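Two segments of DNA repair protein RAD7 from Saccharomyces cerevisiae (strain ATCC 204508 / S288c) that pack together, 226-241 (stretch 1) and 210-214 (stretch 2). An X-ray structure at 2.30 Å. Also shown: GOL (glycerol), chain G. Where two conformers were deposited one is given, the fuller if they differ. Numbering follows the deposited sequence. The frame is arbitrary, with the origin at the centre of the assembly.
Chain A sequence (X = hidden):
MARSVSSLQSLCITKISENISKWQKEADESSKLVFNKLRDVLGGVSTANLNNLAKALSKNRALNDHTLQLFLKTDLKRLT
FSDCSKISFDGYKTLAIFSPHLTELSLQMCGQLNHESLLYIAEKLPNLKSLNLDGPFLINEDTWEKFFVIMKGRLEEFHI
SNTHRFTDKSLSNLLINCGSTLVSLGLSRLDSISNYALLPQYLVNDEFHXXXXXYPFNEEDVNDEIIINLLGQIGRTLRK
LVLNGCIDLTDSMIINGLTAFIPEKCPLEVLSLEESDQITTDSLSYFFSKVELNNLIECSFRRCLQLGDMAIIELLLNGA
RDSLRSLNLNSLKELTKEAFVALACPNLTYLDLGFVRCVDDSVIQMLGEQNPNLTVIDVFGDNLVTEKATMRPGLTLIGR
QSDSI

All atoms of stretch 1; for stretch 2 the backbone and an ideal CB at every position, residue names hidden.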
ATOM      1  N   ILE A 226     -12.945  43.007  -5.960  1.00 37.91           N
ATOM      2  CA  ILE A 226     -12.302  41.968  -5.159  1.00 37.10           C
ATOM      3  C   ILE A 226     -10.785  42.111  -5.209  1.00 36.70           C
ATOM      4  O   ILE A 226     -10.104  41.983  -4.186  1.00 36.55           O
ATOM      5  CB  ILE A 226     -12.758  40.575  -5.634  1.00 38.86           C
ATOM      6  CG1 ILE A 226     -14.247  40.381  -5.327  1.00 38.53           C
ATOM      7  CG2 ILE A 226     -11.925  39.474  -4.976  1.00 35.81           C
ATOM      8  CD1 ILE A 226     -14.854  39.132  -5.926  1.00 40.01           C
ATOM      9  N   ILE A 227     -10.231  42.367  -6.396  1.00 34.98           N
ATOM     10  CA  ILE A 227      -8.779  42.444  -6.524  1.00 35.99           C
ATOM     11  C   ILE A 227      -8.240  43.696  -5.845  1.00 36.32           C
ATOM     12  O   ILE A 227      -7.137  43.675  -5.283  1.00 34.75           O
ATOM     13  CB  ILE A 227      -8.373  42.394  -8.008  1.00 35.79           C
ATOM     14  CG1 ILE A 227      -8.836  41.076  -8.643  1.00 36.03           C
ATOM     15  CG2 ILE A 227      -6.862  42.585  -8.167  1.00 35.00           C
ATOM     16  CD1 ILE A 227      -8.308  39.815  -7.959  1.00 34.56           C
ATOM     17  N   ILE A 228      -8.990  44.798  -5.884  1.00 34.54           N
ATOM     18  CA  ILE A 228      -8.559  46.012  -5.193  1.00 37.57           C
ATOM     19  C   ILE A 228      -8.498  45.764  -3.693  1.00 36.33           C
ATOM     20  O   ILE A 228      -7.487  46.048  -3.042  1.00 36.36           O
ATOM     21  CB  ILE A 228      -9.489  47.187  -5.539  1.00 37.04           C
ATOM     22  CG1 ILE A 228      -9.321  47.561  -7.012  1.00 36.32           C
ATOM     23  CG2 ILE A 228      -9.196  48.398  -4.641  1.00 36.05           C
ATOM     24  CD1 ILE A 228     -10.409  48.469  -7.542  1.00 36.78           C
ATOM     25  N   ASN A 229      -9.578  45.226  -3.123  1.00 37.49           N
ATOM     26  CA  ASN A 229      -9.589  44.934  -1.692  1.00 39.12           C
ATOM     27  C   ASN A 229      -8.464  43.978  -1.320  1.00 38.84           C
ATOM     28  O   ASN A 229      -7.817  44.142  -0.279  1.00 38.27           O
ATOM     29  CB  ASN A 229     -10.946  44.359  -1.286  1.00 39.57           C
ATOM     30  CG  ASN A 229     -12.061  45.385  -1.382  1.00 44.44           C
ATOM     31  OD1 ASN A 229     -11.801  46.582  -1.486  1.00 40.18           O
ATOM     32  ND2 ASN A 229     -13.304  44.923  -1.346  1.00 46.42           N
ATOM     33  N   LEU A 230      -8.205  42.981  -2.167  1.00 37.67           N
ATOM     34  CA  LEU A 230      -7.113  42.053  -1.894  1.00 38.57           C
ATOM     35  C   LEU A 230      -5.765  42.765  -1.932  1.00 38.89           C
ATOM     36  O   LEU A 230      -4.910  42.542  -1.068  1.00 39.41           O
ATOM     37  CB  LEU A 230      -7.151  40.905  -2.900  1.00 39.58           C
ATOM     38  CG  LEU A 230      -6.320  39.662  -2.592  1.00 41.58           C
ATOM     39  CD1 LEU A 230      -6.711  39.048  -1.256  1.00 40.44           C
ATOM     40  CD2 LEU A 230      -6.504  38.655  -3.715  1.00 42.13           C
ATOM     41  N   LEU A 231      -5.559  43.636  -2.926  1.00 37.49           N
ATOM     42  CA  LEU A 231      -4.309  44.380  -3.004  1.00 37.76           C
ATOM     43  C   LEU A 231      -4.136  45.309  -1.809  1.00 38.58           C
ATOM     44  O   LEU A 231      -3.009  45.522  -1.350  1.00 35.74           O
ATOM     45  CB  LEU A 231      -4.247  45.176  -4.309  1.00 36.96           C
ATOM     46  CG  LEU A 231      -4.047  44.358  -5.588  1.00 38.13           C
ATOM     47  CD1 LEU A 231      -4.163  45.248  -6.818  1.00 35.94           C
ATOM     48  CD2 LEU A 231      -2.702  43.644  -5.573  1.00 38.30           C
ATOM     49  N   GLY A 232      -5.232  45.867  -1.292  1.00 38.98           N
ATOM     50  CA  GLY A 232      -5.156  46.668  -0.085  1.00 39.77           C
ATOM     51  C   GLY A 232      -4.639  45.897   1.109  1.00 41.81           C
ATOM     52  O   GLY A 232      -4.223  46.506   2.100  1.00 42.53           O
ATOM     53  N   GLN A 233      -4.654  44.566   1.037  1.00 44.71           N
ATOM     54  CA  GLN A 233      -4.174  43.703   2.107  1.00 46.49           C
ATOM     55  C   GLN A 233      -2.742  43.228   1.879  1.00 45.91           C
ATOM     56  O   GLN A 233      -1.906  43.330   2.782  1.00 46.07           O
ATOM     57  CB  GLN A 233      -5.113  42.497   2.244  1.00 49.71           C
ATOM     58  CG  GLN A 233      -4.777  41.554   3.385  1.00 61.00           C
ATOM     59  CD  GLN A 233      -5.014  42.179   4.745  1.00 68.59           C
ATOM     60  OE1 GLN A 233      -4.070  42.498   5.471  1.00 67.81           O
ATOM     61  NE2 GLN A 233      -6.282  42.353   5.099  1.00 87.72           N
ATOM     62  N   ILE A 234      -2.435  42.727   0.683  1.00 42.03           N
ATOM     63  CA  ILE A 234      -1.172  42.037   0.431  1.00 41.38           C
ATOM     64  C   ILE A 234      -0.204  42.844  -0.418  1.00 42.36           C
ATOM     65  O   ILE A 234       0.960  42.433  -0.552  1.00 41.59           O
ATOM     66  CB  ILE A 234      -1.407  40.657  -0.224  1.00 41.05           C
ATOM     67  CG1 ILE A 234      -1.974  40.816  -1.641  1.00 37.59           C
ATOM     68  CG2 ILE A 234      -2.348  39.818   0.635  1.00 41.56           C
ATOM     69  CD1 ILE A 234      -2.074  39.510  -2.422  1.00 40.53           C
ATOM     70  N   GLY A 235      -0.633  43.966  -1.001  1.00 41.93           N
ATOM     71  CA  GLY A 235       0.208  44.666  -1.962  1.00 41.65           C
ATOM     72  C   GLY A 235       1.592  44.996  -1.437  1.00 43.86           C
ATOM     73  O   GLY A 235       2.558  45.049  -2.207  1.00 42.73           O
ATOM     74  N   ARG A 236       1.715  45.203  -0.126  1.00 44.54           N
ATOM     75  CA  ARG A 236       2.970  45.688   0.441  1.00 48.27           C
ATOM     76  C   ARG A 236       4.099  44.674   0.269  1.00 45.98           C
ATOM     77  O   ARG A 236       5.233  45.052  -0.049  1.00 44.24           O
ATOM     78  CB  ARG A 236       2.759  46.024   1.918  1.00 57.89           C
ATOM     79  CG  ARG A 236       4.012  46.440   2.676  1.00 70.90           C
ATOM     80  CD  ARG A 236       3.669  46.812   4.113  1.00 81.33           C
ATOM     81  NE  ARG A 236       2.752  45.847   4.720  1.00 82.74           N
ATOM     82  CZ  ARG A 236       3.125  44.769   5.406  1.00 76.69           C
ATOM     83  NH1 ARG A 236       4.409  44.497   5.599  1.00 72.88           N
ATOM     84  NH2 ARG A 236       2.205  43.957   5.906  1.00 69.16           N
ATOM     85  N   THR A 237       3.816  43.385   0.476  1.00 45.18           N
ATOM     86  CA  THR A 237       4.841  42.346   0.445  1.00 45.00           C
ATOM     87  C   THR A 237       4.726  41.437  -0.775  1.00 42.14           C
ATOM     88  O   THR A 237       5.385  40.391  -0.824  1.00 40.10           O
ATOM     89  CB  THR A 237       4.774  41.503   1.722  1.00 45.39           C
ATOM     90  OG1 THR A 237       3.436  41.034   1.916  1.00 43.31           O
ATOM     91  CG2 THR A 237       5.198  42.322   2.933  1.00 50.01           C
ATOM     92  N   LEU A 238       3.926  41.815  -1.764  1.00 41.00           N
ATOM     93  CA  LEU A 238       3.650  40.943  -2.898  1.00 41.84           C
ATOM     94  C   LEU A 238       4.882  40.812  -3.787  1.00 39.97           C
ATOM     95  O   LEU A 238       5.398  41.813  -4.296  1.00 39.07           O
ATOM     96  CB  LEU A 238       2.470  41.501  -3.687  1.00 39.57           C
ATOM     97  CG  LEU A 238       1.773  40.593  -4.694  1.00 40.06           C
ATOM     98  CD1 LEU A 238       1.315  39.291  -4.050  1.00 37.73           C
ATOM     99  CD2 LEU A 238       0.585  41.334  -5.288  1.00 40.91           C
ATOM    100  N   ARG A 239       5.351  39.576  -3.981  1.00 38.79           N
ATOM    101  CA  ARG A 239       6.453  39.297  -4.896  1.00 41.41           C
ATOM    102  C   ARG A 239       6.024  38.554  -6.154  1.00 39.99           C
ATOM    103  O   ARG A 239       6.791  38.518  -7.123  1.00 41.21           O
ATOM    104  CB  ARG A 239       7.547  38.486  -4.183  1.00 44.44           C
ATOM    105  CG  ARG A 239       8.063  39.128  -2.899  1.00 43.91           C
ATOM    106  CD  ARG A 239       9.364  38.486  -2.427  1.00 48.37           C
ATOM    107  NE  ARG A 239       9.242  37.040  -2.242  1.00 51.08           N
ATOM    108  CZ  ARG A 239       9.021  36.431  -1.079  1.00 53.16           C
ATOM    109  NH1 ARG A 239       8.895  37.128   0.042  1.00 49.54           N
ATOM    110  NH2 ARG A 239       8.930  35.108  -1.036  1.00 56.87           N
ATOM    111  N   LYS A 240       4.828  37.968  -6.173  1.00 39.34           N
ATOM    112  CA  LYS A 240       4.339  37.228  -7.333  1.00 37.51           C
ATOM    113  C   LYS A 240       2.852  37.492  -7.490  1.00 35.32           C
ATOM    114  O   LYS A 240       2.063  37.135  -6.608  1.00 35.63           O
ATOM    115  CB  LYS A 240       4.605  35.725  -7.174  1.00 40.73           C
ATOM    116  CG  LYS A 240       4.058  34.855  -8.300  1.00 42.48           C
ATOM    117  CD  LYS A 240       4.400  33.387  -8.071  1.00 45.86           C
ATOM    118  CE  LYS A 240       4.057  32.525  -9.272  1.00 47.13           C
ATOM    119  NZ  LYS A 240       4.490  31.114  -9.075  1.00 55.24           N
ATOM    120  N   LEU A 241       2.469  38.107  -8.607  1.00 33.07           N
ATOM    121  CA  LEU A 241       1.065  38.347  -8.927  1.00 33.17           C
ATOM    122  C   LEU A 241       0.756  37.757 -10.295  1.00 33.26           C
ATOM    123  O   LEU A 241       1.341  38.175 -11.301  1.00 34.20           O
ATOM    124  CB  LEU A 241       0.743  39.843  -8.903  1.00 33.52           C
ATOM    125  CG  LEU A 241      -0.710  40.205  -9.221  1.00 31.64           C
ATOM    126  CD1 LEU A 241      -1.649  39.625  -8.178  1.00 32.86           C
ATOM    127  CD2 LEU A 241      -0.880  41.715  -9.323  1.00 34.16           C
ATOM    128  N   UNK A 210       2.695  35.726  -2.649  1.00 34.91           N
ATOM    129  CA  UNK A 210       2.417  35.070  -3.928  1.00 37.86           C
ATOM    130  C   UNK A 210       0.929  34.782  -4.064  1.00 35.92           C
ATOM    131  O   UNK A 210       0.369  34.003  -3.286  1.00 33.31           O
ATOM    132  CB  UNK A 210       3.221  33.775  -4.058  1.00 37.86           C
ATOM    133  N   UNK A 211       0.302  35.389  -5.071  1.00 35.05           N
ATOM    134  CA  UNK A 211      -1.103  35.173  -5.388  1.00 33.96           C
ATOM    135  C   UNK A 211      -1.222  34.780  -6.847  1.00 34.51           C
ATOM    136  O   UNK A 211      -0.715  35.486  -7.726  1.00 33.41           O
ATOM    137  CB  UNK A 211      -1.938  36.420  -5.090  1.00 33.96           C
ATOM    138  N   UNK A 212      -1.893  33.656  -7.104  0.62 37.49           N
ATOM    139  CA  UNK A 212      -2.118  33.159  -8.458  0.62 36.75           C
ATOM    140  C   UNK A 212      -3.594  32.832  -8.622  0.62 34.37           C
ATOM    141  O   UNK A 212      -4.146  32.048  -7.842  0.62 35.33           O
ATOM    142  CB  UNK A 212      -1.252  31.932  -8.749  0.62 36.75           C
ATOM    143  N   UNK A 213      -4.227  33.430  -9.629  1.00 33.54           N
ATOM    144  CA  UNK A 213      -5.621  33.147  -9.967  1.00 33.92           C
ATOM    145  C   UNK A 213      -5.698  33.024 -11.482  1.00 35.10           C
ATOM    146  O   UNK A 213      -5.318  33.957 -12.197  1.00 31.67           O
ATOM    147  CB  UNK A 213      -6.565  34.232  -9.445  1.00 33.92           C
ATOM    148  N   UNK A 214      -6.191  31.886 -11.976  1.00 33.63           N
ATOM    149  CA  UNK A 214      -6.226  31.640 -13.411  1.00 34.69           C
ATOM    150  C   UNK A 214      -7.566  31.049 -13.826  1.00 35.39           C
ATOM    151  O   UNK A 214      -8.065  30.117 -13.191  1.00 34.43           O
ATOM    152  CB  UNK A 214      -5.085  30.707 -13.822  1.00 34.69           C
TER
HETATM  153  C1  GOL G 605       8.576  33.481  -4.012  1.00 64.18           C
HETATM  154  O1  GOL G 605       9.427  34.576  -4.270  1.00 64.56           O
HETATM  155  C2  GOL G 605       7.955  32.998  -5.321  1.00 76.80           C
HETATM  156  O2  GOL G 605       6.646  32.512  -5.109  1.00 58.64           O
HETATM  157  C3  GOL G 605       7.931  34.140  -6.332  1.00 68.41           C
HETATM  158  O3  GOL G 605       9.154  34.199  -7.033  1.00 68.14           O

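Stretch 2 is a strand that runs parallel to the strand at Lys240 and Leu241. The helix that holds Ile227, Leu230 and Ile234 lies over one face of this small sheet, nearly antiparallel to the strand, with axes 11.3 Å apart at their closest.

Position 210 has extended backbone angles, -140/118. It pairs with Lys240, and its CB lies on the same face as the Lys240 side chain, 3.9 Å from Lys240 CB. The helix is on the other face. A glycerol lies near this position, and its O2 offers a polar partner. A small or polar side chain would suit, although a modest apolar one could also rest on the lysine chain. The residue is Ser210. Its OG is 3.4 Å from Lys240 CB and makes a hydrogen bond of 2.7 Å to glycerol O2; either oxygen could be the donor. Arg239 NE binds the same glycerol through O1, at 3.2 Å, so the ligand links the two stretches.

At position 211 the backbone N donates to Lys240 O, 2.9 Å away and nearly straight at 171°. This bond fits the parallel register and needs only a backbone N-H, so it leaves the side chain open, proline excepted. The CB points to the face of Leu241, toward the helix. The ideal CB of position 211 is 4.1 Å from Ile234 CD1 and 4.5 Å from Leu241 CD1, and Leu230 lies further along. Stretch 1 offers no charge or side-chain polar group in this pocket. Leucine, isoleucine, valine or methionine would all be reasonable. The residue is Leu211, which has the largest area covered by stretch 1, 105 Å². Its CD2 comes within 3.2 Å of Leu230 CD2, a very tight contact, and lies 4.1 Å from Leu241 CD1.

Position 212 has its CB sideways to stretch 1. The nearest atom is Lys240 CE, 5.4 Å from the ideal CB. A small or medium side chain could meet the extended lysine, and polar or apolar types are both plausible. The residue is Cys212, deposited in two conformers. In the one given, SG is 3.6 Å from Lys240 CE.

Position 213 is also sideways, with nothing of stretch 1 within 5.5 Å of its ideal CB. A longer apolar chain could still reach the helix near Ile227. The residue is Ile213. Its end comes nearer than its CB, and CD1 lies 4.4 Å from Ile227 CD1.

Position 214 is out of reach, so stretch 1 sets no preference. The residue is Glu214, whose carboxylate is hydrogen-bonded elsewhere.

Stretch 2 210-214: SLCIE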
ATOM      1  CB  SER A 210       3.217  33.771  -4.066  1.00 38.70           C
ATOM      2  OG  SER A 210       4.591  34.035  -4.279  1.00 42.36           O
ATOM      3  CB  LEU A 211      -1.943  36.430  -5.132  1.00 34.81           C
ATOM      4  CG  LEU A 211      -3.408  36.300  -5.571  1.00 36.28           C
ATOM      5  CD1 LEU A 211      -4.134  35.331  -4.666  1.00 36.61           C
ATOM      6  CD2 LEU A 211      -4.099  37.646  -5.589  1.00 39.38           C
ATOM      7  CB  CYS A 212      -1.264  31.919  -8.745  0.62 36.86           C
ATOM      8  SG  CYS A 212       0.516  32.178  -8.579  0.62 37.53           S
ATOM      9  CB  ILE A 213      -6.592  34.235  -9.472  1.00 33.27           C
ATOM     10  CG1 ILE A 213      -6.486  34.406  -7.952  1.00 34.13           C
ATOM     11  CG2 ILE A 213      -8.020  33.883  -9.879  1.00 31.58           C
ATOM     12  CD1 ILE A 213      -7.350  35.535  -7.377  1.00 32.39           C
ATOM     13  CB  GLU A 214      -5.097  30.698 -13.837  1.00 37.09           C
ATOM     14  CG  GLU A 214      -3.733  31.083 -13.308  1.00 37.01           C
ATOM     15  CD  GLU A 214      -2.624  30.220 -13.882  1.00 40.94           C
ATOM     16  OE1 GLU A 214      -2.104  30.559 -14.964  1.00 39.43           O
ATOM     17  OE2 GLU A 214      -2.279  29.196 -13.256  1.00 43.98           O
TER
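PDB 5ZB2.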